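Local coordinates for protein lipocalin AI-4 (Rhodnius prolixus, PDB 5H9N) that binds cysteinyl leukotrienes such as leukotriene C4 inside a lipocalin barrel, probably scavenging them in the saliva of a blood-feeding insect, at residues A[19-24]-A[100-105]; A[29-34]-A[126-131]; A[35-40]-A[145-150]. The protein carries 1 engineered substitution. All blocks are in the same frame, centred on the assembly; numbering follows the deposited sequence.

Contact 1. Residues A[19-24]-A[100-105]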
loop_
_atom_site.group_PDB
_atom_site.type_symbol
_atom_site.label_atom_id
_atom_site.label_comp_id
_atom_site.label_asym_id
_atom_site.label_seq_id
_atom_site.Cartn_x
_atom_site.Cartn_y
_atom_site.Cartn_z
ATOM N N SER A 19 -1.280 -16.464 -1.794
ATOM C CA SER A 19 -2.482 -17.121 -2.258
ATOM C C SER A 19 -3.591 -16.888 -1.240
ATOM O O SER A 19 -3.328 -16.638 -0.054
ATOM C CB SER A 19 -2.240 -18.615 -2.466
ATOM O OG SER A 19 -1.775 -19.213 -1.271
ATOM N N GLY A 20 -4.828 -16.934 -1.717
ATOM C CA GLY A 20 -5.988 -16.905 -0.850
ATOM C C GLY A 20 -6.231 -15.587 -0.141
ATOM O O GLY A 20 -6.767 -15.578 0.962
ATOM N N PHE A 21 -5.863 -14.486 -0.779
ATOM C CA PHE A 21 -6.112 -13.160 -0.216
ATOM C C PHE A 21 -7.596 -12.951 0.061
ATOM O O PHE A 21 -8.440 -13.204 -0.801
ATOM C CB PHE A 21 -5.600 -12.066 -1.148
ATOM C CG PHE A 21 -5.932 -10.671 -0.686
ATOM C CD1 PHE A 21 -5.352 -10.147 0.460
ATOM C CD2 PHE A 21 -6.810 -9.878 -1.407
ATOM C CE1 PHE A 21 -5.648 -8.866 0.886
ATOM C CE2 PHE A 21 -7.111 -8.590 -0.984
ATOM C CZ PHE A 21 -6.520 -8.081 0.160
ATOM N N ASP A 22 -7.896 -12.506 1.279
ATOM C CA ASP A 22 -9.257 -12.278 1.747
ATOM C C ASP A 22 -9.512 -10.780 1.870
ATOM O O ASP A 22 -9.169 -10.160 2.882
ATOM C CB ASP A 22 -9.475 -12.983 3.094
ATOM C CG ASP A 22 -10.921 -12.945 3.566
ATOM O OD1 ASP A 22 -11.704 -12.089 3.101
ATOM O OD2 ASP A 22 -11.275 -13.783 4.424
ATOM N N ALA A 23 -10.115 -10.196 0.842
ATOM C CA ALA A 23 -10.319 -8.754 0.799
ATOM C C ALA A 23 -11.169 -8.261 1.963
ATOM O O ALA A 23 -10.940 -7.163 2.479
ATOM C CB ALA A 23 -10.943 -8.349 -0.524
ATOM N N ASN A 24 -12.128 -9.074 2.396
ATOM C CA ASN A 24 -13.009 -8.679 3.485
ATOM C C ASN A 24 -12.258 -8.485 4.795
ATOM O O ASN A 24 -12.612 -7.623 5.597
ATOM C CB ASN A 24 -14.127 -9.708 3.677
ATOM C CG ASN A 24 -15.206 -9.604 2.616
ATOM O OD1 ASN A 24 -15.305 -8.600 1.909
ATOM N ND2 ASN A 24 -16.026 -10.643 2.504
ATOM N N THR A 100 -0.076 -10.788 4.189
ATOM C CA THR A 100 -0.705 -10.185 5.369
ATOM C C THR A 100 -1.242 -11.260 6.284
ATOM O O THR A 100 -1.611 -12.332 5.811
ATOM C CB THR A 100 -1.857 -9.215 4.992
ATOM O OG1 THR A 100 -2.389 -8.613 6.176
ATOM C CG2 THR A 100 -2.968 -9.943 4.280
ATOM N N ASP A 101 -1.263 -10.993 7.592
ATOM C CA ASP A 101 -1.957 -11.883 8.521
ATOM C C ASP A 101 -3.251 -11.226 9.000
ATOM O O ASP A 101 -3.912 -11.735 9.901
ATOM C CB ASP A 101 -1.049 -12.282 9.698
ATOM C CG ASP A 101 -0.829 -11.161 10.705
ATOM O OD1 ASP A 101 -1.076 -9.989 10.377
ATOM O OD2 ASP A 101 -0.387 -11.475 11.829
ATOM N N TYR A 102 -3.592 -10.087 8.391
ATOM C CA TYR A 102 -4.838 -9.326 8.621
ATOM C C TYR A 102 -4.941 -8.652 9.988
ATOM O O TYR A 102 -5.411 -7.522 10.080
ATOM C CB TYR A 102 -6.073 -10.212 8.393
ATOM C CG TYR A 102 -6.057 -10.909 7.050
ATOM C CD1 TYR A 102 -6.396 -10.227 5.891
ATOM C CD2 TYR A 102 -5.693 -12.246 6.944
ATOM C CE1 TYR A 102 -6.374 -10.852 4.664
ATOM C CE2 TYR A 102 -5.666 -12.879 5.718
ATOM C CZ TYR A 102 -6.015 -12.184 4.586
ATOM O OH TYR A 102 -5.987 -12.827 3.364
ATOM N N ALA A 103 -4.511 -9.341 11.037
ATOM C CA ALA A 103 -4.647 -8.856 12.401
ATOM C C ALA A 103 -3.459 -8.036 12.906
ATOM O O ALA A 103 -3.573 -7.356 13.929
ATOM C CB ALA A 103 -4.875 -10.035 13.320
ATOM N N ASN A 104 -2.325 -8.097 12.208
ATOM C CA ASN A 104 -1.143 -7.388 12.680
ATOM C C ASN A 104 -0.449 -6.591 11.594
ATOM O O ASN A 104 -0.204 -5.391 11.772
ATOM C CB ASN A 104 -0.142 -8.358 13.303
ATOM C CG ASN A 104 -0.705 -9.079 14.504
ATOM O OD1 ASN A 104 -0.849 -8.502 15.583
ATOM N ND2 ASN A 104 -1.016 -10.354 14.328
ATOM N N TYR A 105 -0.093 -7.240 10.490
ATOM C CA TYR A 105 0.756 -6.599 9.491
ATOM C C TYR A 105 0.263 -6.847 8.084
ATOM O O TYR A 105 -0.454 -7.816 7.831
ATOM C CB TYR A 105 2.200 -7.108 9.607
ATOM C CG TYR A 105 2.348 -8.594 9.314
ATOM C CD1 TYR A 105 2.486 -9.065 8.010
ATOM C CD2 TYR A 105 2.357 -9.522 10.344
ATOM C CE1 TYR A 105 2.610 -10.434 7.747
ATOM C CE2 TYR A 105 2.485 -10.883 10.086
ATOM C CZ TYR A 105 2.610 -11.326 8.791
ATOM O OH TYR A 105 2.736 -12.684 8.549
HETATM O O HOH W 1 -5.819 -15.367 3.613
#
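Y102 reaches D22 and F21 from the loop between strands 90-100 and 105-112, where T100-D101-Y102 forms the TDY motif of the lipocalin fold; its partners lie just before the short helix 23-26. D22 N donates to Y102 OH at 2.8 Å with an N-H...O angle of 151°, and a water in the plane of the phenol ring is hydrogen-bonded to Y102 OH at 2.6 Å and donates to G20 O. D22 is the N-cap residue, its OD1 accepting a weak bond from N24 N; the bond to the phenol therefore falls at the residue that caps the helix. Y102 CB points toward segment 19-24, with CG anti to the carbonyl carbon (chi1 -53°). Apolar contact is lighter: F21 CE1 approaches Y102 CE1 at 4.3 Å, the side chains crossing obliquely, and T100 CG2 sits over one face of the Y102 ring while meeting the F21 ring at its edge. Further bonds lie within the loop. T100 OG1 accepts from Y102 N, an ST turn, and donates to Y105 O at 2.7 Å. D101 OD1 takes N104 N and Y105 N from opposite faces of its plane, while N104 ND2 donates to D101 OD2, nearly straight at 172°.

Contact 2. Residues A[29-34]-A[126-131]; sequences GDWYLT and FNRQSS. With LTX ((5~{S},6~{R},7~{E},9~{E},11~{Z},14~{Z})-6-[(2~{R})-2-[[(4~{S})-4-azanyl-5-oxidanyl-5-oxidanylidene-pentanoyl]amino]-3-( 2-hydroxy-2-oxoethylamino)-3-oxidanylidene-propyl]sulfanyl-5-oxidanyl-icosa-7,9,11,14-tetraenoic acid), chain B.
The G-x-W signature of lipocalins, here G29-D30-W31, leading into strand 30-36, meets R128 just after strand 120-127. The guanidinium of R128 lies flat on the indole of W31, planes 16° apart, with CZ 3.7 Å from the centroid of the W31 six-membered ring in a cation-pi contact. A bend at chi2 (-58°) sets R128 CD over the same ring, 3.6 Å from its centroid. R128 NH1 donates to D30 O at 3.0 Å, from above the carbonyl plane, and also to T28 O; W31 NE1 donates to F26 O. Y32 and N127 form an antiparallel hydrogen-bonded pair, and on their side of the sheet N127 ND2 donates to T34 OG1 at 3.0 Å, while S130 CB lies over the face of the Y32 ring. L33 and F126 form the adjacent non-hydrogen-bonded pair, on the face where the ligand lies. The F126 ring is sandwiched between L33 CD1 on one face and LTX C19 on the other, 3.7 Å from F126 CZ, and W31 CD1 lies 3.8 Å from LTX C20 at the end of the lipid tail. An arginine stacked on the G-x-W tryptophan at the end of the barrel is a hallmark of the lipocalin fold.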
loop_
_atom_site.group_PDB
_atom_site.type_symbol
_atom_site.label_atom_id
_atom_site.label_comp_id
_atom_site.label_asym_id
_atom_site.label_seq_id
_atom_site.Cartn_x
_atom_site.Cartn_y
_atom_site.Cartn_z
ATOM N N GLY A 29 -11.113 -1.837 9.293
ATOM C CA GLY A 29 -10.315 -1.214 10.337
ATOM C C GLY A 29 -9.291 -0.207 9.839
ATOM O O GLY A 29 -9.372 0.286 8.716
ATOM N N ASP A 30 -8.332 0.110 10.705
ATOM C CA ASP A 30 -7.261 1.066 10.426
ATOM C C ASP A 30 -5.948 0.355 10.188
ATOM O O ASP A 30 -5.656 -0.654 10.839
ATOM C CB ASP A 30 -7.076 2.034 11.594
ATOM C CG ASP A 30 -8.254 2.955 11.794
ATOM O OD1 ASP A 30 -8.995 3.184 10.825
ATOM O OD2 ASP A 30 -8.427 3.465 12.922
ATOM N N TRP A 31 -5.151 0.911 9.287
ATOM C CA TRP A 31 -3.799 0.429 9.035
ATOM C C TRP A 31 -2.829 1.616 9.121
ATOM O O TRP A 31 -3.037 2.609 8.423
ATOM C CB TRP A 31 -3.689 -0.193 7.650
ATOM C CG TRP A 31 -4.287 -1.561 7.461
ATOM C CD1 TRP A 31 -5.443 -1.868 6.807
ATOM C CD2 TRP A 31 -3.727 -2.803 7.898
ATOM N NE1 TRP A 31 -5.640 -3.233 6.804
ATOM C CE2 TRP A 31 -4.598 -3.827 7.468
ATOM C CE3 TRP A 31 -2.565 -3.147 8.605
ATOM C CZ2 TRP A 31 -4.348 -5.174 7.735
ATOM C CZ3 TRP A 31 -2.322 -4.475 8.864
ATOM C CH2 TRP A 31 -3.196 -5.476 8.419
ATOM N N TYR A 32 -1.758 1.505 9.909
ATOM C CA TYR A 32 -0.725 2.541 9.985
ATOM C C TYR A 32 0.409 2.185 9.053
ATOM O O TYR A 32 0.896 1.055 9.066
ATOM C CB TYR A 32 -0.200 2.686 11.419
ATOM C CG TYR A 32 -1.251 3.146 12.389
ATOM C CD1 TYR A 32 -2.113 2.232 12.982
ATOM C CD2 TYR A 32 -1.406 4.495 12.696
ATOM C CE1 TYR A 32 -3.100 2.643 13.860
ATOM C CE2 TYR A 32 -2.388 4.917 13.581
ATOM C CZ TYR A 32 -3.226 3.982 14.150
ATOM O OH TYR A 32 -4.215 4.371 15.027
ATOM N N LEU A 33 0.852 3.153 8.253
ATOM C CA LEU A 33 1.979 2.943 7.365
ATOM C C LEU A 33 3.263 3.176 8.165
ATOM O O LEU A 33 3.670 4.322 8.386
ATOM C CB LEU A 33 1.873 3.883 6.156
ATOM C CG LEU A 33 3.022 3.843 5.145
ATOM C CD1 LEU A 33 3.387 2.420 4.774
ATOM C CD2 LEU A 33 2.669 4.657 3.893
ATOM N N THR A 34 3.891 2.115 8.645
ATOM C CA THR A 34 5.003 2.288 9.578
ATOM C C THR A 34 6.388 2.251 8.929
ATOM O O THR A 34 7.324 2.804 9.477
ATOM C CB THR A 34 4.945 1.232 10.701
ATOM O OG1 THR A 34 4.993 -0.088 10.144
ATOM C CG2 THR A 34 3.676 1.350 11.503
ATOM N N PHE A 126 2.412 -2.012 6.488
ATOM C CA PHE A 126 1.322 -1.534 7.316
ATOM C C PHE A 126 1.207 -2.371 8.578
ATOM O O PHE A 126 1.449 -3.584 8.560
ATOM C CB PHE A 126 -0.002 -1.558 6.552
ATOM C CG PHE A 126 -0.070 -0.570 5.426
ATOM C CD1 PHE A 126 0.459 -0.884 4.174
ATOM C CD2 PHE A 126 -0.622 0.688 5.609
ATOM C CE1 PHE A 126 0.399 0.025 3.133
ATOM C CE2 PHE A 126 -0.675 1.593 4.567
ATOM C CZ PHE A 126 -0.171 1.254 3.334
ATOM N N ASN A 127 0.811 -1.717 9.662
ATOM C CA ASN A 127 0.645 -2.348 10.959
ATOM C C ASN A 127 -0.668 -1.912 11.580
ATOM O O ASN A 127 -1.086 -0.757 11.407
ATOM C CB ASN A 127 1.817 -1.982 11.885
ATOM C CG ASN A 127 2.923 -3.013 11.865
ATOM O OD1 ASN A 127 2.712 -4.137 12.320
ATOM N ND2 ASN A 127 4.116 -2.637 11.383
ATOM N N ARG A 128 -1.332 -2.810 12.298
ATOM C CA ARG A 128 -2.559 -2.446 12.991
ATOM C C ARG A 128 -2.297 -1.499 14.159
ATOM O O ARG A 128 -3.187 -0.755 14.566
ATOM C CB ARG A 128 -3.287 -3.705 13.485
ATOM C CG ARG A 128 -3.886 -4.573 12.368
ATOM C CD ARG A 128 -4.869 -3.809 11.507
ATOM N NE ARG A 128 -5.642 -4.728 10.674
ATOM C CZ ARG A 128 -6.683 -4.362 9.932
ATOM N NH1 ARG A 128 -7.073 -3.093 9.926
ATOM N NH2 ARG A 128 -7.341 -5.263 9.212
ATOM N N GLN A 129 -1.090 -1.559 14.715
ATOM C CA GLN A 129 -0.682 -0.652 15.788
ATOM C C GLN A 129 0.339 0.358 15.265
ATOM O O GLN A 129 1.213 -0.001 14.483
ATOM C CB GLN A 129 -0.072 -1.424 16.955
ATOM C CG GLN A 129 -0.990 -2.456 17.570
ATOM C CD GLN A 129 -0.318 -3.232 18.686
ATOM O OE1 GLN A 129 -0.021 -2.683 19.748
ATOM N NE2 GLN A 129 -0.075 -4.517 18.451
ATOM N N SER A 130 0.254 1.606 15.715
ATOM C CA SER A 130 1.227 2.622 15.292
ATOM C C SER A 130 2.639 2.263 15.744
ATOM O O SER A 130 3.614 2.694 15.133
ATOM C CB SER A 130 0.839 4.008 15.810
ATOM O OG SER A 130 0.893 4.051 17.219
ATOM N N SER A 131 2.740 1.480 16.814
ATOM C CA SER A 131 4.028 1.024 17.326
ATOM C C SER A 131 4.557 -0.213 16.620
ATOM O O SER A 131 5.634 -0.709 16.966
ATOM C CB SER A 131 3.929 0.720 18.815
ATOM O OG SER A 131 2.892 -0.220 19.034
HETATM O O2 LTX B . 4.103 4.520 -3.531
HETATM C C1 LTX B . 4.997 5.236 -3.022
HETATM O O1 LTX B . 5.176 5.316 -1.782
HETATM C C2 LTX B . 5.903 6.019 -3.942
HETATM C C3 LTX B . 5.537 7.498 -3.877
HETATM C C4 LTX B . 4.022 7.681 -3.955
HETATM C C5 LTX B . 3.664 9.146 -4.163
HETATM O O3 LTX B . 3.922 9.900 -2.970
HETATM C C6 LTX B . 2.203 9.321 -4.568
HETATM C C7 LTX B . 1.262 8.860 -3.463
HETATM C C8 LTX B . 0.436 7.809 -3.608
HETATM C C9 LTX B . -0.468 7.421 -2.514
HETATM C C10 LTX B . -1.475 6.546 -2.647
HETATM C C11 LTX B . -2.334 6.233 -1.500
HETATM C C12 LTX B . -3.354 5.365 -1.469
HETATM C C13 LTX B . -3.825 4.521 -2.640
HETATM C C14 LTX B . -2.951 3.299 -2.839
HETATM C C15 LTX B . -3.010 2.215 -2.073
HETATM C C16 LTX B . -3.979 2.089 -0.922
HETATM C C17 LTX B . -3.339 1.292 0.211
HETATM C C18 LTX B . -4.382 0.984 1.278
HETATM C C19 LTX B . -3.752 0.462 2.560
HETATM C C20 LTX B . -4.817 0.130 3.588
HETATM O O32 LTX B . -0.832 12.599 0.132
HETATM C C21 LTX B . -0.499 12.251 -1.016
HETATM O O31 LTX B . 0.282 11.305 -1.250
HETATM C CA3 LTX B . -1.069 13.018 -2.180
HETATM N N3 LTX B . -0.610 12.444 -3.435
HETATM C C22 LTX B . -0.709 13.065 -4.606
HETATM O O33 LTX B . -1.195 14.179 -4.694
HETATM C CA2 LTX B . -0.213 12.381 -5.850
HETATM C CB2 LTX B . 0.340 10.982 -5.577
HETATM S SG2 LTX B . 1.986 11.041 -4.952
HETATM N N2 LTX B . 0.748 13.216 -6.538
HETATM C CD1 LTX B . 0.648 13.467 -7.836
HETATM O OE1 LTX B . 0.007 12.765 -8.605
HETATM C CG1 LTX B . 1.404 14.692 -8.295
HETATM C CB1 LTX B . 1.520 14.737 -9.811
HETATM C CA1 LTX B . 2.677 15.650 -10.209
HETATM N N1 LTX B . 3.883 15.279 -9.441
HETATM C C23 LTX B . 2.341 17.085 -9.932
HETATM O O11 LTX B . 3.108 17.744 -9.195
HETATM O O12 LTX B . 1.313 17.566 -10.454
HETATM O O HOH W 2 -5.647 -0.669 13.739
#

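Contact 3. Residues A[35-40]-A[145-150]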
loop_
_atom_site.group_PDB
_atom_site.type_symbol
_atom_site.label_atom_id
_atom_site.label_comp_id
_atom_site.label_asym_id
_atom_site.label_seq_id
_atom_site.Cartn_x
_atom_site.Cartn_y
_atom_site.Cartn_z
ATOM N N HIS A 35 6.532 1.575 7.796
ATOM C CA HIS A 35 7.821 1.418 7.129
ATOM C C HIS A 35 7.629 1.389 5.629
ATOM O O HIS A 35 6.561 0.982 5.157
ATOM C CB HIS A 35 8.537 0.120 7.524
ATOM C CG HIS A 35 8.830 -0.014 8.983
ATOM N ND1 HIS A 35 7.844 -0.217 9.919
ATOM C CD2 HIS A 35 10.004 -0.021 9.657
ATOM C CE1 HIS A 35 8.395 -0.314 11.116
ATOM N NE2 HIS A 35 9.702 -0.191 10.984
ATOM N N SER A 36 8.653 1.736 4.864
ATOM C CA SER A 36 8.583 1.594 3.410
ATOM C C SER A 36 10.000 1.464 2.850
ATOM O O SER A 36 10.981 1.865 3.500
ATOM C CB SER A 36 7.828 2.770 2.785
ATOM O OG SER A 36 8.461 4.001 3.079
ATOM N N ARG A 37 10.125 0.877 1.664
ATOM C CA ARG A 37 11.426 0.700 1.030
ATOM C C ARG A 37 12.065 2.054 0.763
ATOM O O ARG A 37 13.222 2.269 1.092
ATOM C CB ARG A 37 11.285 -0.089 -0.276
ATOM C CG ARG A 37 12.630 -0.348 -0.950
ATOM C CD ARG A 37 12.474 -0.813 -2.387
ATOM N NE ARG A 37 11.879 0.233 -3.217
ATOM C CZ ARG A 37 11.217 0.019 -4.348
ATOM N NH1 ARG A 37 11.045 -1.215 -4.821
ATOM N NH2 ARG A 37 10.712 1.048 -5.011
ATOM N N ASP A 38 11.299 2.945 0.139
ATOM C CA ASP A 38 11.730 4.301 -0.189
ATOM C C ASP A 38 10.945 5.238 0.703
ATOM O O ASP A 38 9.755 5.016 0.932
ATOM C CB ASP A 38 11.456 4.642 -1.657
ATOM C CG ASP A 38 12.046 3.639 -2.630
ATOM O OD1 ASP A 38 12.978 2.906 -2.253
ATOM O OD2 ASP A 38 11.580 3.608 -3.791
ATOM N N SER A 39 11.578 6.293 1.199
ATOM C CA SER A 39 10.884 7.251 2.046
ATOM C C SER A 39 11.361 8.667 1.774
ATOM O O SER A 39 12.417 8.881 1.193
ATOM C CB SER A 39 11.075 6.902 3.519
ATOM O OG SER A 39 12.441 6.867 3.858
ATOM N N GLU A 40 10.557 9.630 2.190
ATOM C CA GLU A 40 10.924 11.027 2.078
ATOM C C GLU A 40 11.113 11.599 3.468
ATOM O O GLU A 40 10.849 10.931 4.468
ATOM C CB GLU A 40 9.854 11.801 1.311
ATOM C CG GLU A 40 9.700 11.376 -0.142
ATOM C CD GLU A 40 8.795 10.172 -0.307
ATOM O OE1 GLU A 40 8.320 9.639 0.720
ATOM O OE2 GLU A 40 8.561 9.757 -1.462
ATOM N N LEU A 145 12.359 -10.748 -1.562
ATOM C CA LEU A 145 12.120 -9.517 -2.301
ATOM C C LEU A 145 13.250 -8.498 -2.182
ATOM O O LEU A 145 13.137 -7.387 -2.708
ATOM C CB LEU A 145 10.823 -8.866 -1.824
ATOM C CG LEU A 145 9.525 -9.632 -2.076
ATOM C CD1 LEU A 145 8.397 -9.008 -1.274
ATOM C CD2 LEU A 145 9.182 -9.637 -3.557
ATOM N N GLU A 146 14.320 -8.870 -1.481
ATOM C CA GLU A 146 15.466 -7.986 -1.250
ATOM C C GLU A 146 15.053 -6.696 -0.531
ATOM O O GLU A 146 15.486 -5.599 -0.885
ATOM C CB GLU A 146 16.168 -7.679 -2.579
ATOM C CG GLU A 146 16.401 -8.932 -3.427
ATOM C CD GLU A 146 17.183 -8.665 -4.699
ATOM O OE1 GLU A 146 17.206 -7.506 -5.159
ATOM O OE2 GLU A 146 17.772 -9.624 -5.246
ATOM N N LEU A 147 14.214 -6.844 0.489
ATOM C CA LEU A 147 13.739 -5.727 1.298
ATOM C C LEU A 147 14.283 -5.814 2.718
ATOM O O LEU A 147 13.524 -5.805 3.691
ATOM C CB LEU A 147 12.218 -5.707 1.332
ATOM C CG LEU A 147 11.538 -5.518 -0.024
ATOM C CD1 LEU A 147 10.054 -5.707 0.134
ATOM C CD2 LEU A 147 11.841 -4.125 -0.595
ATOM N N THR A 148 15.602 -5.887 2.826
ATOM C CA THR A 148 16.243 -6.189 4.098
ATOM C C THR A 148 16.515 -4.971 4.977
ATOM O O THR A 148 16.985 -5.116 6.106
ATOM C CB THR A 148 17.570 -6.931 3.872
ATOM O OG1 THR A 148 18.433 -6.131 3.054
ATOM C CG2 THR A 148 17.320 -8.268 3.186
ATOM N N SER A 149 16.227 -3.774 4.479
ATOM C CA SER A 149 16.333 -2.598 5.339
ATOM C C SER A 149 15.224 -1.580 5.105
ATOM O O SER A 149 15.482 -0.466 4.638
ATOM C CB SER A 149 17.696 -1.922 5.157
ATOM O OG SER A 149 17.875 -1.478 3.825
ATOM N N LEU A 150 13.996 -1.948 5.450
ATOM C CA LEU A 150 12.891 -1.007 5.302
ATOM C C LEU A 150 13.119 0.228 6.163
ATOM O O LEU A 150 13.623 0.143 7.285
ATOM C CB LEU A 150 11.554 -1.651 5.667
ATOM C CG LEU A 150 11.090 -2.786 4.752
ATOM C CD1 LEU A 150 9.786 -3.378 5.275
ATOM C CD2 LEU A 150 10.929 -2.334 3.312
HETATM O O HOH W 3 14.863 0.284 2.009
#
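R37 NH2 is gripped by two carboxylates, D38 OD2 at 3.0 Å and D121 at the start of strand 120-127, while the aliphatic stem of the same arginine packs on L147. R37 engages D38 side-on, with NE on OD1 and NH2 on OD2; both nitrogens meet the carboxylate from above its plane, yet the oxygens lie close to the guanidinium plane. A bend at chi3 (65°) turns NE off the extended stem. S36 OG donates to D38 O at 2.7 Å, which closes the turn where the strand ends.

Between the segments themselves the contact is made by carbon atoms and one water. R37 CD lies 3.8 Å from L147 CD2, with CB and CG alongside, the two side chains crossing at a slant. L150 CD2 meets the backbone at R37 N at 3.7 Å, and L150 CB lies 4.0 Å from H35 CB. No direct hydrogen bond spans the gap; instead a water donates to R37 O at 2.7 Å and to S149 O at 2.8 Å.

D38 N also bonds N122 OD1, and N122 ND2 binds the ligand, which makes D38 a second-shell residue of the pocket. A Schellman motif at E146 follows helix 139-144, and the chain then packs L147 and L150 against L142 of that helix before entering strand 151-152. The contact thus joins the end of strand 30-36, paired with strands 120-127 and 151-152, to the loop that follows helix 139-144, which packs outside the barrel.

In the fold
The three contacts trace strand 30-36 and its approach, from helix 23-26 through the barrel wall to the C-terminal segment. Contacts 1 and 2, with centres 14 Å apart, touch through R128: its N lies 2.9 Å from N104 O and its NE 2.9 Å from Y102 O, probable hydrogen bonds that tie the TDY loop to the arginine over W31. Contacts 2 and 3 adjoin in sequence along the same strand, their centres 16 Å apart, whereas contacts 1 and 3 do not touch. Contact 2 meets the lipid tail of the ligand directly. In contact 1 the side chain of F21 is about 9 Å from the bound LTX; in contact 3 the side chain of S36 is about 6 Å from the bound LTX.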